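Local coordinates for Vlm2 (Streptomyces tsusimaensis, PDB 6ECB), which is a valinomycin nonribosomal peptide synthetase subunit, whose thioesterase domain, the part described here, probably releases the finished depsipeptide from a phosphopantetheine-bearing carrier domain, at residues V42-A47 with H115-L120; G104-G109 with G133-D138; P140-D145 with V226-R231; I237-T242 with R251-W256. One frame throughout, in Å; residues are numbered along the deposited sequence.

Interaction 1: residues V42-A47 with H115-L120; sequences VFAPPA and HIAFYL
I116 holds CG2 anti to its backbone N and CG1 beside that N (chi1 -67°), then runs on extended to CD1, so one branch faces A44 while the other reaches further along to P45. L120 has CG anti to its own N (chi1 -166°), which carries CD1 back toward the same alanine. The methyl of A44 therefore becomes the focus: its CB lies 3.7 Å from I116 CG2, with A117 CB and L120 CD1 a little farther off. Residues 116, 117 and 120 form one stripe of the helix, and alanine on both sides at the middle lets backbone approach backbone, with A44 CA and A117 CA 5.5 Å apart. At the far end of the isoleucine, I116 CD1 touches P45 O at 3.4 Å, a van der Waals contact rather than a bond, and no hydrogen bond joins the segments. The axes of strand residues 42-44 and helix residues 115-120 come within 7.9 Å at 122°. In this alpha/beta-hydrolase domain, helix 112-126, which follows the putative nucleophile elbow, thus lies across strand 40-44. Beside them, strand 105-110 presents I107 to A117 and L120, and helix 86-97 supplies M89 to P45 and C93 to L120.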
loop_
_atom_site.group_PDB
_atom_site.type_symbol
_atom_site.label_atom_id
_atom_site.label_comp_id
_atom_site.label_asym_id
_atom_site.label_seq_id
_atom_site.Cartn_x
_atom_site.Cartn_y
_atom_site.Cartn_z
ATOM N N VAL A 42 -10.066 2.469 2.123
ATOM C CA VAL A 42 -9.691 1.288 1.353
ATOM C C VAL A 42 -8.280 1.525 0.845
ATOM O O VAL A 42 -8.042 2.441 0.038
ATOM C CB VAL A 42 -10.633 1.026 0.168
ATOM C CG1 VAL A 42 -10.150 -0.197 -0.586
ATOM C CG2 VAL A 42 -12.079 0.844 0.641
ATOM N N PHE A 43 -7.354 0.684 1.295
ATOM C CA PHE A 43 -5.968 0.735 0.856
ATOM C C PHE A 43 -5.712 -0.189 -0.326
ATOM O O PHE A 43 -6.056 -1.365 -0.287
ATOM C CB PHE A 43 -5.037 0.339 1.996
ATOM C CG PHE A 43 -4.906 1.386 3.082
ATOM C CD1 PHE A 43 -4.200 2.544 2.843
ATOM C CD2 PHE A 43 -5.470 1.192 4.328
ATOM C CE1 PHE A 43 -4.062 3.504 3.838
ATOM C CE2 PHE A 43 -5.322 2.139 5.325
ATOM C CZ PHE A 43 -4.605 3.279 5.075
ATOM N N ALA A 44 -5.046 0.329 -1.326
ATOM C CA ALA A 44 -4.551 -0.416 -2.467
ATOM C C ALA A 44 -3.160 -0.950 -2.156
ATOM O O ALA A 44 -2.355 -0.258 -1.520
ATOM C CB ALA A 44 -4.504 0.461 -3.716
ATOM N N PRO A 45 -2.831 -2.160 -2.599
ATOM C CA PRO A 45 -1.575 -2.781 -2.176
ATOM C C PRO A 45 -0.375 -2.278 -2.963
ATOM O O PRO A 45 -0.475 -1.982 -4.160
ATOM C CB PRO A 45 -1.819 -4.276 -2.458
ATOM C CG PRO A 45 -2.718 -4.275 -3.646
ATOM C CD PRO A 45 -3.651 -3.079 -3.419
ATOM N N PRO A 46 0.809 -2.264 -2.337
ATOM C CA PRO A 46 2.041 -1.966 -3.058
ATOM C C PRO A 46 2.502 -3.184 -3.852
ATOM O O PRO A 46 1.772 -4.181 -3.929
ATOM C CB PRO A 46 3.020 -1.635 -1.936
ATOM C CG PRO A 46 2.632 -2.578 -0.900
ATOM C CD PRO A 46 1.108 -2.642 -0.940
ATOM N N ALA A 47 3.713 -3.124 -4.387
ATOM C CA ALA A 47 4.212 -4.242 -5.196
ATOM C C ALA A 47 4.162 -5.516 -4.380
ATOM O O ALA A 47 4.626 -5.560 -3.229
ATOM C CB ALA A 47 5.631 -3.972 -5.671
ATOM N N HIS A 115 0.008 4.913 -6.425
ATOM C CA HIS A 115 -0.361 5.083 -7.821
ATOM C C HIS A 115 -1.599 4.290 -8.164
ATOM O O HIS A 115 -2.455 4.764 -8.909
ATOM C CB HIS A 115 0.783 4.663 -8.726
ATOM C CG HIS A 115 2.016 5.419 -8.445
ATOM N ND1 HIS A 115 2.889 5.045 -7.459
ATOM C CD2 HIS A 115 2.483 6.582 -8.953
ATOM C CE1 HIS A 115 3.870 5.927 -7.393
ATOM N NE2 HIS A 115 3.640 6.873 -8.284
ATOM N N ILE A 116 -1.685 3.051 -7.663
ATOM C CA ILE A 116 -2.881 2.268 -7.900
ATOM C C ILE A 116 -4.097 2.985 -7.327
ATOM O O ILE A 116 -5.151 3.063 -7.964
ATOM C CB ILE A 116 -2.734 0.855 -7.303
ATOM C CG1 ILE A 116 -1.653 0.091 -8.065
ATOM C CG2 ILE A 116 -4.068 0.114 -7.419
ATOM C CD1 ILE A 116 -1.290 -1.243 -7.418
ATOM N N ALA A 117 -3.961 3.522 -6.116
ATOM C CA ALA A 117 -5.065 4.225 -5.465
ATOM C C ALA A 117 -5.515 5.437 -6.271
ATOM O O ALA A 117 -6.719 5.698 -6.393
ATOM C CB ALA A 117 -4.634 4.644 -4.064
ATOM N N PHE A 118 -4.565 6.196 -6.822
ATOM C CA PHE A 118 -4.948 7.337 -7.660
ATOM C C PHE A 118 -5.796 6.881 -8.839
ATOM O O PHE A 118 -6.888 7.415 -9.104
ATOM C CB PHE A 118 -3.693 8.078 -8.159
ATOM C CG PHE A 118 -4.023 9.251 -9.061
ATOM C CD1 PHE A 118 -4.243 9.072 -10.419
ATOM C CD2 PHE A 118 -4.177 10.528 -8.526
ATOM C CE1 PHE A 118 -4.593 10.157 -11.229
ATOM C CE2 PHE A 118 -4.530 11.601 -9.329
ATOM C CZ PHE A 118 -4.745 11.420 -10.663
ATOM N N TYR A 119 -5.324 5.858 -9.554
ATOM C CA TYR A 119 -6.038 5.406 -10.736
ATOM C C TYR A 119 -7.347 4.700 -10.369
ATOM O O TYR A 119 -8.345 4.837 -11.092
ATOM C CB TYR A 119 -5.144 4.487 -11.551
ATOM C CG TYR A 119 -4.279 5.204 -12.563
ATOM C CD1 TYR A 119 -3.037 5.701 -12.222
ATOM C CD2 TYR A 119 -4.686 5.313 -13.878
ATOM C CE1 TYR A 119 -2.246 6.338 -13.141
ATOM C CE2 TYR A 119 -3.886 5.938 -14.815
ATOM C CZ TYR A 119 -2.674 6.461 -14.429
ATOM O OH TYR A 119 -1.867 7.083 -15.377
ATOM N N LEU A 120 -7.351 3.976 -9.246
ATOM C CA LEU A 120 -8.568 3.366 -8.702
ATOM C C LEU A 120 -9.630 4.430 -8.454
ATOM O O LEU A 120 -10.796 4.304 -8.876
ATOM C CB LEU A 120 -8.197 2.653 -7.382
ATOM C CG LEU A 120 -9.090 1.676 -6.697
ATOM C CD1 LEU A 120 -8.240 1.034 -5.600
ATOM C CD2 LEU A 120 -10.284 2.404 -6.186
#

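Interaction 2: residues G104-G109 with G133-D138; sequences GVYIGG and GLIILD
Strands 105-110 and 134-137 are parallel neighbours in the central sheet of the alpha/beta-hydrolase fold, joined through helix 112-126 as a beta-alpha-beta crossover. Y106 leaves the first strand with CG beside its backbone N (chi1 -66°), and its CB sits 3.8 Å from I135 CD1. That methyl covers one ring face, off-centre toward the rim and 4.0 Å from the centroid, a CH-pi contact. Further out, Y106 CD1 passes 3.7 Å from G133 CA, and Y106 CE1 also lies against this glycine, where a side chain would crowd the ring. At the tip, Y106 OH is hydrogen-bonded to C293 O. The backbones join through a ladder in which I107 and I135 each give and receive, I107 N binding G133 O and I135 N binding I107 O. G109 N donates to I135 O, nearly along its C=O axis. On the sheet face of I107, L134 CD1 lies 3.5 Å from I107 O. The strands end at the likely catalytic centre: G109 opens what is probably the GxSxG nucleophile elbow, and D138, bound through OD2 to H273 ND1, is probably the triad acid. In the last rung, L137 N approaches G109 O from 26° above the carbonyl plane at 2.9 Å.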
loop_
_atom_site.group_PDB
_atom_site.type_symbol
_atom_site.label_atom_id
_atom_site.label_comp_id
_atom_site.label_asym_id
_atom_site.label_seq_id
_atom_site.Cartn_x
_atom_site.Cartn_y
_atom_site.Cartn_z
ATOM N N GLY A 104 -17.887 9.149 2.333
ATOM C CA GLY A 104 -17.364 8.780 3.631
ATOM C C GLY A 104 -16.216 7.789 3.608
ATOM O O GLY A 104 -15.803 7.327 4.681
ATOM N N VAL A 105 -15.708 7.418 2.431
ATOM C CA VAL A 105 -14.667 6.393 2.319
ATOM C C VAL A 105 -13.527 6.939 1.476
ATOM O O VAL A 105 -13.727 7.298 0.310
ATOM C CB VAL A 105 -15.200 5.095 1.685
ATOM C CG1 VAL A 105 -14.088 4.041 1.638
ATOM C CG2 VAL A 105 -16.387 4.594 2.467
ATOM N N TYR A 106 -12.333 6.982 2.055
ATOM C CA TYR A 106 -11.128 7.336 1.334
ATOM C C TYR A 106 -10.568 6.138 0.586
ATOM O O TYR A 106 -10.744 4.983 0.992
ATOM C CB TYR A 106 -10.040 7.794 2.288
ATOM C CG TYR A 106 -10.298 9.064 3.033
ATOM C CD1 TYR A 106 -9.937 10.282 2.487
ATOM C CD2 TYR A 106 -10.876 9.043 4.297
ATOM C CE1 TYR A 106 -10.137 11.478 3.189
ATOM C CE2 TYR A 106 -11.083 10.232 5.025
ATOM C CZ TYR A 106 -10.706 11.445 4.442
ATOM O OH TYR A 106 -10.887 12.622 5.115
ATOM N N ILE A 107 -9.809 6.434 -0.465
ATOM C CA ILE A 107 -8.895 5.479 -1.064
ATOM C C ILE A 107 -7.492 5.889 -0.652
ATOM O O ILE A 107 -7.163 7.076 -0.683
ATOM C CB ILE A 107 -9.006 5.438 -2.602
ATOM C CG1 ILE A 107 -10.460 5.368 -3.098
ATOM C CG2 ILE A 107 -8.211 4.267 -3.129
ATOM C CD1 ILE A 107 -11.313 4.241 -2.570
ATOM N N GLY A 108 -6.650 4.915 -0.275
ATOM C CA GLY A 108 -5.299 5.235 0.135
ATOM C C GLY A 108 -4.287 4.240 -0.396
ATOM O O GLY A 108 -4.629 3.137 -0.827
ATOM N N GLY A 109 -3.023 4.650 -0.344
ATOM C CA GLY A 109 -1.959 3.724 -0.708
ATOM C C GLY A 109 -0.562 4.222 -0.442
ATOM O O GLY A 109 -0.300 5.428 -0.481
ATOM N N GLY A 133 -11.845 11.124 -0.557
ATOM C CA GLY A 133 -10.544 11.710 -0.829
ATOM C C GLY A 133 -9.556 10.614 -1.145
ATOM O O GLY A 133 -9.859 9.416 -1.038
ATOM N N LEU A 134 -8.373 11.044 -1.553
ATOM C CA LEU A 134 -7.250 10.156 -1.818
ATOM C C LEU A 134 -6.153 10.436 -0.805
ATOM O O LEU A 134 -5.737 11.585 -0.641
ATOM C CB LEU A 134 -6.721 10.359 -3.232
ATOM C CG LEU A 134 -5.424 9.647 -3.605
ATOM C CD1 LEU A 134 -5.676 8.149 -3.715
ATOM C CD2 LEU A 134 -4.925 10.169 -4.941
ATOM N N ILE A 135 -5.692 9.381 -0.127
ATOM C CA ILE A 135 -4.613 9.459 0.845
ATOM C C ILE A 135 -3.378 8.817 0.217
ATOM O O ILE A 135 -3.350 7.599 -0.025
ATOM C CB ILE A 135 -4.997 8.764 2.155
ATOM C CG1 ILE A 135 -6.166 9.513 2.794
ATOM C CG2 ILE A 135 -3.779 8.603 3.092
ATOM C CD1 ILE A 135 -6.767 8.817 4.012
ATOM N N ILE A 136 -2.348 9.625 -0.022
ATOM C CA ILE A 136 -1.072 9.154 -0.555
ATOM C C ILE A 136 -0.077 9.068 0.597
ATOM O O ILE A 136 0.188 10.059 1.299
ATOM C CB ILE A 136 -0.542 10.074 -1.666
ATOM C CG1 ILE A 136 -1.466 10.044 -2.892
ATOM C CG2 ILE A 136 0.915 9.693 -2.013
ATOM C CD1 ILE A 136 -1.586 8.696 -3.567
ATOM N N LEU A 137 0.511 7.886 0.775
ATOM C CA LEU A 137 1.501 7.668 1.824
ATOM C C LEU A 137 2.892 7.644 1.188
ATOM O O LEU A 137 3.336 6.629 0.640
ATOM C CB LEU A 137 1.204 6.380 2.578
ATOM C CG LEU A 137 -0.140 6.361 3.306
ATOM C CD1 LEU A 137 -0.310 4.990 3.967
ATOM C CD2 LEU A 137 -0.266 7.469 4.335
ATOM N N ASP A 138 3.533 8.806 1.216
ATOM C CA ASP A 138 4.967 8.974 1.007
ATOM C C ASP A 138 5.489 8.472 -0.342
ATOM O O ASP A 138 6.586 7.907 -0.417
ATOM C CB ASP A 138 5.742 8.300 2.157
ATOM C CG ASP A 138 7.146 8.814 2.265
ATOM O OD1 ASP A 138 7.330 10.044 2.114
ATOM O OD2 ASP A 138 8.055 8.005 2.533
#

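Interaction 3: residues P140-D145 with V226-R231; sequences PPRLGD and VVLPQR
The close-packed part of this contact is built from two prolines and a valine-leucine pair. P141 CB rests 3.7 Å from P229 CD, with P229 CG just behind it. Proline suits both positions, since its fixed ring offers a compact apolar surface without a flexible chain. Alongside, V227 CG2, in the crowded position between backbone N and carbonyl carbon, packs on L143 CB at 3.8 Å, the two side chains crossing obliquely. The loop after strand 134-137 of this alpha/beta-hydrolase domain is thereby set against the end of helix 224-227, where L228 is the first residue to depart from helical angles. H115 of helix 112-126 touches both L143 and V227, while F118 from that helix packs on P229 and Y119 OH is hydrogen-bonded to L228 O. L228, partly exposed, bridges to the open rim: with CG anti to its backbone N (chi1 -175°), it brings CD1 to 3.5 Å from P141 O, without any polar bond. The opposite extreme is R142, an exposed residue whose CB points away: of its side chain, CG alone comes near, 4.1 Å from L228 CD1. Beyond that the chain bends at chi3 (73°) and leads on at the exposed rim of the contact.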
loop_
_atom_site.group_PDB
_atom_site.type_symbol
_atom_site.label_atom_id
_atom_site.label_comp_id
_atom_site.label_asym_id
_atom_site.label_seq_id
_atom_site.Cartn_x
_atom_site.Cartn_y
_atom_site.Cartn_z
ATOM N N PRO A 140 5.895 10.253 -4.387
ATOM C CA PRO A 140 5.542 11.241 -5.410
ATOM C C PRO A 140 4.795 10.585 -6.547
ATOM O O PRO A 140 4.822 9.352 -6.712
ATOM C CB PRO A 140 6.904 11.757 -5.903
ATOM C CG PRO A 140 7.926 11.167 -5.038
ATOM C CD PRO A 140 7.323 9.907 -4.471
ATOM N N PRO A 141 4.215 11.376 -7.431
ATOM C CA PRO A 141 3.556 10.761 -8.585
ATOM C C PRO A 141 4.538 10.091 -9.517
ATOM O O PRO A 141 4.175 9.090 -10.155
ATOM C CB PRO A 141 2.807 11.934 -9.251
ATOM C CG PRO A 141 3.251 13.148 -8.620
ATOM C CD PRO A 141 3.914 12.813 -7.298
ATOM N N ARG A 142 5.774 10.580 -9.599
ATOM C CA ARG A 142 6.849 9.842 -10.245
ATOM C C ARG A 142 7.288 8.716 -9.319
ATOM O O ARG A 142 7.824 8.977 -8.234
ATOM C CB ARG A 142 8.043 10.742 -10.532
ATOM C CG ARG A 142 7.882 11.589 -11.706
ATOM C CD ARG A 142 9.132 12.463 -11.958
ATOM N NE ARG A 142 10.294 11.740 -12.465
ATOM C CZ ARG A 142 10.534 11.501 -13.751
ATOM N NH1 ARG A 142 9.676 11.902 -14.687
ATOM N NH2 ARG A 142 11.621 10.841 -14.110
ATOM N N LEU A 143 7.090 7.473 -9.740
ATOM C CA LEU A 143 7.456 6.358 -8.872
ATOM C C LEU A 143 8.977 6.260 -8.784
ATOM O O LEU A 143 9.677 6.434 -9.781
ATOM C CB LEU A 143 6.861 5.051 -9.394
ATOM C CG LEU A 143 7.127 3.816 -8.518
ATOM C CD1 LEU A 143 6.673 3.991 -7.056
ATOM C CD2 LEU A 143 6.469 2.589 -9.126
ATOM N N GLY A 144 9.489 6.015 -7.572
ATOM C CA GLY A 144 10.934 5.985 -7.373
ATOM C C GLY A 144 11.560 4.696 -7.881
ATOM O O GLY A 144 10.917 3.648 -7.961
ATOM N N ASP A 145 12.842 4.779 -8.235
ATOM C CA ASP A 145 13.560 3.612 -8.737
ATOM C C ASP A 145 13.735 2.569 -7.633
ATOM O O ASP A 145 13.619 2.857 -6.437
ATOM C CB ASP A 145 14.924 4.012 -9.303
ATOM C CG ASP A 145 14.812 4.918 -10.517
ATOM O OD1 ASP A 145 14.392 6.085 -10.358
ATOM O OD2 ASP A 145 15.143 4.462 -11.632
ATOM N N VAL A 226 4.007 4.364 -17.163
ATOM C CA VAL A 226 2.654 3.814 -17.111
ATOM C C VAL A 226 1.938 4.193 -15.816
ATOM O O VAL A 226 0.720 4.434 -15.814
ATOM C CB VAL A 226 2.728 2.286 -17.279
ATOM C CG1 VAL A 226 1.396 1.665 -17.002
ATOM C CG2 VAL A 226 3.222 1.921 -18.697
ATOM N N VAL A 227 2.652 4.212 -14.684
ATOM C CA VAL A 227 1.994 4.455 -13.403
ATOM C C VAL A 227 1.869 5.947 -13.097
ATOM O O VAL A 227 1.117 6.319 -12.192
ATOM C CB VAL A 227 2.691 3.743 -12.220
ATOM C CG1 VAL A 227 2.949 2.257 -12.559
ATOM C CG2 VAL A 227 3.974 4.419 -11.817
ATOM N N LEU A 228 2.551 6.808 -13.842
ATOM C CA LEU A 228 2.410 8.246 -13.635
ATOM C C LEU A 228 0.958 8.677 -13.842
ATOM O O LEU A 228 0.330 8.284 -14.835
ATOM C CB LEU A 228 3.322 8.996 -14.613
ATOM C CG LEU A 228 3.351 10.520 -14.421
ATOM C CD1 LEU A 228 4.173 10.872 -13.187
ATOM C CD2 LEU A 228 3.908 11.214 -15.663
ATOM N N PRO A 229 0.383 9.465 -12.934
ATOM C CA PRO A 229 -0.945 10.021 -13.191
ATOM C C PRO A 229 -0.968 10.799 -14.501
ATOM O O PRO A 229 0.025 11.398 -14.907
ATOM C CB PRO A 229 -1.178 10.927 -11.977
ATOM C CG PRO A 229 -0.389 10.294 -10.886
ATOM C CD PRO A 229 0.837 9.739 -11.561
ATOM N N GLN A 230 -2.119 10.777 -15.156
ATOM C CA GLN A 230 -2.269 11.421 -16.460
ATOM C C GLN A 230 -3.557 12.221 -16.596
ATOM O O GLN A 230 -3.895 12.627 -17.713
ATOM C CB GLN A 230 -2.235 10.387 -17.589
ATOM C CG GLN A 230 -0.885 9.767 -17.858
ATOM C CD GLN A 230 0.158 10.776 -18.322
ATOM O OE1 GLN A 230 -0.152 11.944 -18.577
ATOM N NE2 GLN A 230 1.400 10.326 -18.430
ATOM N N ARG A 231 -4.305 12.419 -15.518
ATOM C CA ARG A 231 -5.464 13.303 -15.509
ATOM C C ARG A 231 -5.577 13.882 -14.110
ATOM O O ARG A 231 -4.868 13.466 -13.190
ATOM C CB ARG A 231 -6.744 12.567 -15.920
ATOM C CG ARG A 231 -7.223 11.530 -14.925
ATOM C CD ARG A 231 -8.457 10.821 -15.454
ATOM N NE ARG A 231 -9.659 11.144 -14.691
ATOM C CZ ARG A 231 -10.838 10.567 -14.902
ATOM N NH1 ARG A 231 -10.955 9.652 -15.856
ATOM N NH2 ARG A 231 -11.890 10.892 -14.158
#

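Interaction 4: residues I237-T242 with R251-W256; sequences IHVFRT and RLFSAW
V239 is the central contact of strand 237-241, part of the central sheet of the alpha/beta-hydrolase fold, with the segment that carries F253 and W256. Its CG2, beside the backbone N, lies 3.6 Å from W256 CD1, and its CG1, anti to that N (chi1 -180°), is 4.0 Å from F253 CD1. A beta-branched valine suits this place because, from one short stem, both methyls lie on W256 CD1 and CG1 reaches F253 as well. Two positions along, on the same side of the strand, R241 sets its CB over one face of the F253 ring, 4.0 Å from the centroid and 18° off the ring normal, a CH-pi contact. CG of R241 occupies the crowded position between N and carbonyl carbon (chi1 53°), and from there the extended chain slides past F253 in the opposite direction, bringing NH1 within 3.7 Å of F253 CB. W256 N bonds to F253 O at 3.0 Å, closing a 3-10 turn that keeps the two aromatic residues on one side. Further out, W256 NE1 is hydrogen-bonded to T139 O, fixing the indole, and R241 NE makes a salt bridge to D268 at the end of strand 264-268. F253 also touches D138, the probable acid of the catalytic triad. Across the segments the contact is apolar, so the arginine contributes hydrocarbon to the aromatic cluster while its charge is probably balanced by D268, outside the cluster.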
loop_
_atom_site.group_PDB
_atom_site.type_symbol
_atom_site.label_atom_id
_atom_site.label_comp_id
_atom_site.label_asym_id
_atom_site.label_seq_id
_atom_site.Cartn_x
_atom_site.Cartn_y
_atom_site.Cartn_z
ATOM N N ILE A 237 -6.915 15.469 -2.286
ATOM C CA ILE A 237 -5.762 14.606 -2.084
ATOM C C ILE A 237 -5.037 15.058 -0.824
ATOM O O ILE A 237 -4.819 16.262 -0.624
ATOM C CB ILE A 237 -4.826 14.653 -3.294
ATOM C CG1 ILE A 237 -5.583 14.282 -4.548
ATOM C CG2 ILE A 237 -3.645 13.743 -3.069
ATOM C CD1 ILE A 237 -4.749 14.353 -5.781
ATOM N N HIS A 238 -4.675 14.096 0.035
ATOM C CA HIS A 238 -3.826 14.341 1.195
ATOM C C HIS A 238 -2.563 13.532 1.000
ATOM O O HIS A 238 -2.645 12.313 0.855
ATOM C CB HIS A 238 -4.460 13.898 2.504
ATOM C CG HIS A 238 -5.354 14.924 3.116
ATOM N ND1 HIS A 238 -6.637 15.108 2.674
ATOM C CD2 HIS A 238 -5.152 15.836 4.105
ATOM C CE1 HIS A 238 -7.208 16.074 3.371
ATOM N NE2 HIS A 238 -6.325 16.540 4.246
ATOM N N VAL A 239 -1.415 14.199 0.998
ATOM C CA VAL A 239 -0.116 13.572 0.792
ATOM C C VAL A 239 0.626 13.618 2.123
ATOM O O VAL A 239 0.883 14.703 2.654
ATOM C CB VAL A 239 0.691 14.314 -0.288
ATOM C CG1 VAL A 239 2.054 13.660 -0.525
ATOM C CG2 VAL A 239 -0.095 14.416 -1.599
ATOM N N PHE A 240 0.971 12.465 2.663
ATOM C CA PHE A 240 1.722 12.359 3.908
ATOM C C PHE A 240 3.130 11.937 3.514
ATOM O O PHE A 240 3.310 10.850 2.958
ATOM C CB PHE A 240 1.073 11.341 4.859
ATOM C CG PHE A 240 -0.297 11.754 5.319
ATOM C CD1 PHE A 240 -1.422 11.480 4.536
ATOM C CD2 PHE A 240 -0.464 12.457 6.496
ATOM C CE1 PHE A 240 -2.668 11.902 4.933
ATOM C CE2 PHE A 240 -1.721 12.885 6.904
ATOM C CZ PHE A 240 -2.830 12.596 6.110
ATOM N N ARG A 241 4.115 12.797 3.786
ATOM C CA ARG A 241 5.460 12.562 3.279
ATOM C C ARG A 241 6.482 12.589 4.402
ATOM O O ARG A 241 6.469 13.488 5.253
ATOM C CB ARG A 241 5.854 13.609 2.215
ATOM C CG ARG A 241 5.672 15.015 2.683
ATOM C CD ARG A 241 6.369 16.033 1.766
ATOM N NE ARG A 241 5.942 17.389 2.087
ATOM C CZ ARG A 241 5.896 18.394 1.218
ATOM N NH1 ARG A 241 6.282 18.225 -0.046
ATOM N NH2 ARG A 241 5.461 19.571 1.616
ATOM N N THR A 242 7.395 11.627 4.344
ATOM C CA THR A 242 8.536 11.620 5.248
ATOM C C THR A 242 9.556 12.655 4.770
ATOM O O THR A 242 9.470 13.183 3.651
ATOM C CB THR A 242 9.162 10.226 5.345
ATOM O OG1 THR A 242 9.622 9.764 4.064
ATOM C CG2 THR A 242 8.157 9.223 5.908
ATOM N N ARG A 251 11.970 16.881 -3.888
ATOM C CA ARG A 251 11.404 17.946 -4.727
ATOM C C ARG A 251 10.334 17.441 -5.689
ATOM O O ARG A 251 9.773 18.255 -6.442
ATOM C CB ARG A 251 12.515 18.650 -5.509
ATOM C CG ARG A 251 13.155 17.802 -6.577
ATOM C CD ARG A 251 14.154 18.626 -7.403
ATOM N NE ARG A 251 15.281 18.972 -6.567
ATOM C CZ ARG A 251 16.532 18.508 -6.687
ATOM N NH1 ARG A 251 17.432 18.870 -5.802
ATOM N NH2 ARG A 251 16.908 17.723 -7.690
ATOM N N LEU A 252 10.020 16.142 -5.689
ATOM C CA LEU A 252 9.012 15.603 -6.596
ATOM C C LEU A 252 7.635 15.483 -5.973
ATOM O O LEU A 252 6.667 15.223 -6.695
ATOM C CB LEU A 252 9.437 14.227 -7.128
ATOM C CG LEU A 252 10.739 14.241 -7.923
ATOM C CD1 LEU A 252 11.090 12.808 -8.345
ATOM C CD2 LEU A 252 10.598 15.151 -9.149
ATOM N N PHE A 253 7.504 15.682 -4.656
ATOM C CA PHE A 253 6.205 15.470 -4.035
ATOM C C PHE A 253 5.199 16.529 -4.455
ATOM O O PHE A 253 4.013 16.225 -4.584
ATOM C CB PHE A 253 6.334 15.450 -2.507
ATOM C CG PHE A 253 6.764 14.111 -1.973
ATOM C CD1 PHE A 253 5.825 13.136 -1.691
ATOM C CD2 PHE A 253 8.096 13.812 -1.798
ATOM C CE1 PHE A 253 6.212 11.891 -1.213
ATOM C CE2 PHE A 253 8.480 12.553 -1.324
ATOM C CZ PHE A 253 7.534 11.607 -1.047
ATOM N N SER A 254 5.652 17.775 -4.635
ATOM C CA SER A 254 4.722 18.862 -4.935
ATOM C C SER A 254 3.964 18.620 -6.231
ATOM O O SER A 254 2.885 19.209 -6.441
ATOM C CB SER A 254 5.482 20.184 -4.995
ATOM O OG SER A 254 6.358 20.265 -6.122
ATOM N N ALA A 255 4.493 17.767 -7.109
ATOM C CA ALA A 255 3.807 17.477 -8.363
ATOM C C ALA A 255 2.454 16.801 -8.162
ATOM O O ALA A 255 1.690 16.719 -9.124
ATOM C CB ALA A 255 4.732 16.654 -9.266
ATOM N N TRP A 256 2.114 16.318 -6.952
ATOM C CA TRP A 256 0.739 15.843 -6.759
ATOM C C TRP A 256 -0.264 16.923 -7.115
ATOM O O TRP A 256 -1.364 16.603 -7.567
ATOM C CB TRP A 256 0.453 15.347 -5.332
ATOM C CG TRP A 256 0.926 13.944 -5.168
ATOM C CD1 TRP A 256 1.951 13.511 -4.378
ATOM C CD2 TRP A 256 0.406 12.787 -5.827
ATOM N NE1 TRP A 256 2.111 12.144 -4.515
ATOM C CE2 TRP A 256 1.179 11.676 -5.399
ATOM C CE3 TRP A 256 -0.636 12.573 -6.739
ATOM C CZ2 TRP A 256 0.956 10.391 -5.876
ATOM C CZ3 TRP A 256 -0.844 11.297 -7.215
ATOM C CH2 TRP A 256 -0.058 10.225 -6.779
#

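In the fold
Interactions 1, 2 and 4 all reach the central sheet, whereas interaction 3 joins the loop after strand 134-137 to the end of helix 224-227. Strands 40-44 and 105-110 connect interaction 1 to interaction 2 by backbone bonds, V42 to Y106 and G108, and strands 134-137 and 237-241 connect interaction 2 to interaction 4 in the same way, L134 O to H238 N. Interactions 1 and 2 are buried near the centre of the chain, interaction 4 is buried but farther out, and interaction 3 is partly exposed. Only interaction 2 is held by hydrogen bonds between its own segments; the others rely on methyls, proline rings or aromatics. D138 OD1 to T242 N further ties interaction 2 to interaction 4.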